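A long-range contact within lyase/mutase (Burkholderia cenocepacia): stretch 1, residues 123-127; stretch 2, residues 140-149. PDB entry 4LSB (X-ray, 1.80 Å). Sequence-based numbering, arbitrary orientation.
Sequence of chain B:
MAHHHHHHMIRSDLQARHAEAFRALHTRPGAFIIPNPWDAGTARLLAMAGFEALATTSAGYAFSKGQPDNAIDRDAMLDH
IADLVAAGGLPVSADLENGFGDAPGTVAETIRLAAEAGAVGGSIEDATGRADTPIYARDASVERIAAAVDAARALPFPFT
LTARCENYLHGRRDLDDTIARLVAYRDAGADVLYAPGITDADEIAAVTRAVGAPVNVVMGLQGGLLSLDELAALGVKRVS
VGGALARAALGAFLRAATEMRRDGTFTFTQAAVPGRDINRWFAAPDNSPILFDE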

# COMPACT_ATOMS: atom_id res chain seq x y z
N SER B 123 9.27 19.13 -6.18
CA SER B 123 10.72 19.08 -6.22
C SER B 123 11.28 18.73 -7.60
O SER B 123 10.80 17.81 -8.26
N ILE B 124 12.33 19.43 -7.98
CA ILE B 124 13.09 19.15 -9.19
C ILE B 124 14.52 18.92 -8.78
O ILE B 124 15.16 19.80 -8.22
N GLU B 125 15.01 17.73 -9.10
CA GLU B 125 16.37 17.39 -8.73
C GLU B 125 17.35 17.49 -9.87
O GLU B 125 16.96 17.50 -11.05
N ASP B 126 18.63 17.56 -9.52
CA ASP B 126 19.73 17.68 -10.54
C ASP B 126 20.48 16.37 -10.85
O ASP B 126 21.64 16.39 -11.19
N ALA B 127 19.81 15.24 -10.68
CA ALA B 127 20.35 13.96 -11.05
C ALA B 127 19.91 13.67 -12.47
O ALA B 127 18.72 13.74 -12.79
N ALA B 140 23.51 24.26 -16.59
CA ALA B 140 22.35 23.57 -17.04
C ALA B 140 21.37 23.36 -15.89
O ALA B 140 20.16 23.47 -16.09
N SER B 141 21.88 23.02 -14.70
CA SER B 141 21.02 22.83 -13.53
C SER B 141 20.21 24.06 -13.16
O SER B 141 19.02 23.98 -12.89
N VAL B 142 20.89 25.19 -13.06
CA VAL B 142 20.27 26.47 -12.78
C VAL B 142 19.28 26.86 -13.87
O VAL B 142 18.20 27.35 -13.56
N GLU B 143 19.63 26.68 -15.15
CA GLU B 143 18.65 26.99 -16.22
C GLU B 143 17.37 26.18 -16.07
O GLU B 143 16.23 26.69 -16.27
N ARG B 144 17.58 24.91 -15.72
CA ARG B 144 16.46 24.01 -15.40
C ARG B 144 15.58 24.56 -14.27
O ARG B 144 14.35 24.63 -14.41
N ILE B 145 16.17 24.90 -13.14
CA ILE B 145 15.38 25.45 -12.01
C ILE B 145 14.72 26.79 -12.40
O ILE B 145 13.59 27.07 -12.05
N ALA B 146 15.42 27.60 -13.17
CA ALA B 146 14.85 28.86 -13.63
C ALA B 146 13.54 28.67 -14.45
O ALA B 146 12.58 29.43 -14.33
N ALA B 147 13.51 27.63 -15.25
CA ALA B 147 12.35 27.29 -16.05
C ALA B 147 11.24 26.78 -15.15
O ALA B 147 10.06 27.05 -15.40
N ALA B 148 11.61 26.03 -14.12
CA ALA B 148 10.61 25.51 -13.17
C ALA B 148 9.99 26.69 -12.40
O ALA B 148 8.80 26.71 -12.19
N VAL B 149 10.82 27.65 -12.01
CA VAL B 149 10.35 28.82 -11.30
C VAL B 149 9.40 29.64 -12.15
O VAL B 149 8.37 30.13 -11.68

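The helix of stretch 2 runs nearly antiparallel to the strand that opens stretch 1, with 163° between their N-to-C directions. The axes approach to 9.6 Å, and the two stretches together bury 252 Å².

Ala140 begins the segment but does not reach stretch 1. Ser141 follows and points its CA-to-CB bond toward the other stretch. Its chi1 is m, and OG lies 3.7 Å from CB of Asp126. This is a van der Waals contact, because CB is an aliphatic carbon and not a hydrogen-bond acceptor. Ser141 OG and both carboxylate oxygens of Asp126 find their hydrogen bonds elsewhere in the structure. Asp126 has chi1 p, and its CA-to-CB bond points sideways.

Val142 and Glu143 are out of reach, on a part of the helix that does not meet stretch 1.

Arg144 points toward stretch 1 and makes the one hydrogen bond across the contact. Its chi1 is m, chi2 t and chi3 p. NH2 donates to the backbone O of Glu125 at 3.0 Å, and this oxygen sits at the edge of the guanidinium, near its plane. The bond needs no side chain from Glu125, whose CA-to-CB bond points away. Arg144 NH2 also lies 3.9 Å from CG2 of Ile124.

Ile145 starts sideways, but its end comes nearer. With chi1 and chi2 both m, its CD1 reaches 4.0 Å from CB of Ile124 and 3.9 Å from O of Ile124. Ile124 points toward the helix and is also m at both chi angles.

Ala146 and Ala147 stay clear of the strand. Ala148, one turn on from Arg144, points toward it again. Its CB packs 4.3 Å from CG1 of Ile124, so Ile124 touches Arg144, Ile145 and Ala148. Val149 is buried but makes no contact with stretch 1.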

# COMPACT_ATOMS: atom_id res chain seq x y z
CB SER B 123 11.29 18.05 -5.23
OG SER B 123 10.87 16.69 -5.45
CB ILE B 124 13.02 20.29 -10.23
CG1 ILE B 124 11.59 20.51 -10.72
CG2 ILE B 124 13.87 19.99 -11.45
CD1 ILE B 124 10.93 19.34 -11.47
CB GLU B 125 16.41 16.00 -8.10
CG GLU B 125 16.05 14.88 -9.02
CD GLU B 125 15.57 13.62 -8.29
OE1 GLU B 125 14.79 13.66 -7.30
OE2 GLU B 125 15.97 12.55 -8.77
CB ASP B 126 20.70 18.81 -10.12
CG ASP B 126 21.33 18.57 -8.73
OD1 ASP B 126 21.13 17.47 -8.23
OD2 ASP B 126 22.01 19.46 -8.20
CB ALA B 127 19.89 12.85 -10.13
CB ALA B 140 22.71 22.25 -17.67
CB SER B 141 21.84 22.44 -12.31
OG SER B 141 22.32 21.13 -12.44
CB VAL B 142 21.33 27.58 -12.66
CG1 VAL B 142 20.69 28.92 -12.46
CG2 VAL B 142 22.27 27.30 -11.48
CB GLU B 143 19.23 26.69 -17.59
CG GLU B 143 19.46 27.88 -18.47
CD GLU B 143 19.76 27.46 -19.92
OE1 GLU B 143 19.21 28.11 -20.84
OE2 GLU B 143 20.51 26.47 -20.11
CB ARG B 144 16.96 22.61 -15.04
CG ARG B 144 17.40 21.78 -16.25
CD ARG B 144 18.31 20.65 -15.79
NE ARG B 144 17.71 19.87 -14.70
CZ ARG B 144 16.81 18.91 -14.88
NH1 ARG B 144 16.39 18.56 -16.11
NH2 ARG B 144 16.35 18.26 -13.84
CB ILE B 145 16.24 25.62 -10.74
CG1 ILE B 145 16.66 24.26 -10.21
CG2 ILE B 145 15.50 26.43 -9.66
CD1 ILE B 145 15.53 23.32 -9.83
CB ALA B 146 15.88 29.61 -14.45
CB ALA B 147 12.72 26.24 -17.12
CB ALA B 148 11.20 24.49 -12.20
CB VAL B 149 11.58 29.66 -10.84
CG1 VAL B 149 11.18 31.11 -10.51
CG2 VAL B 149 12.26 28.98 -9.67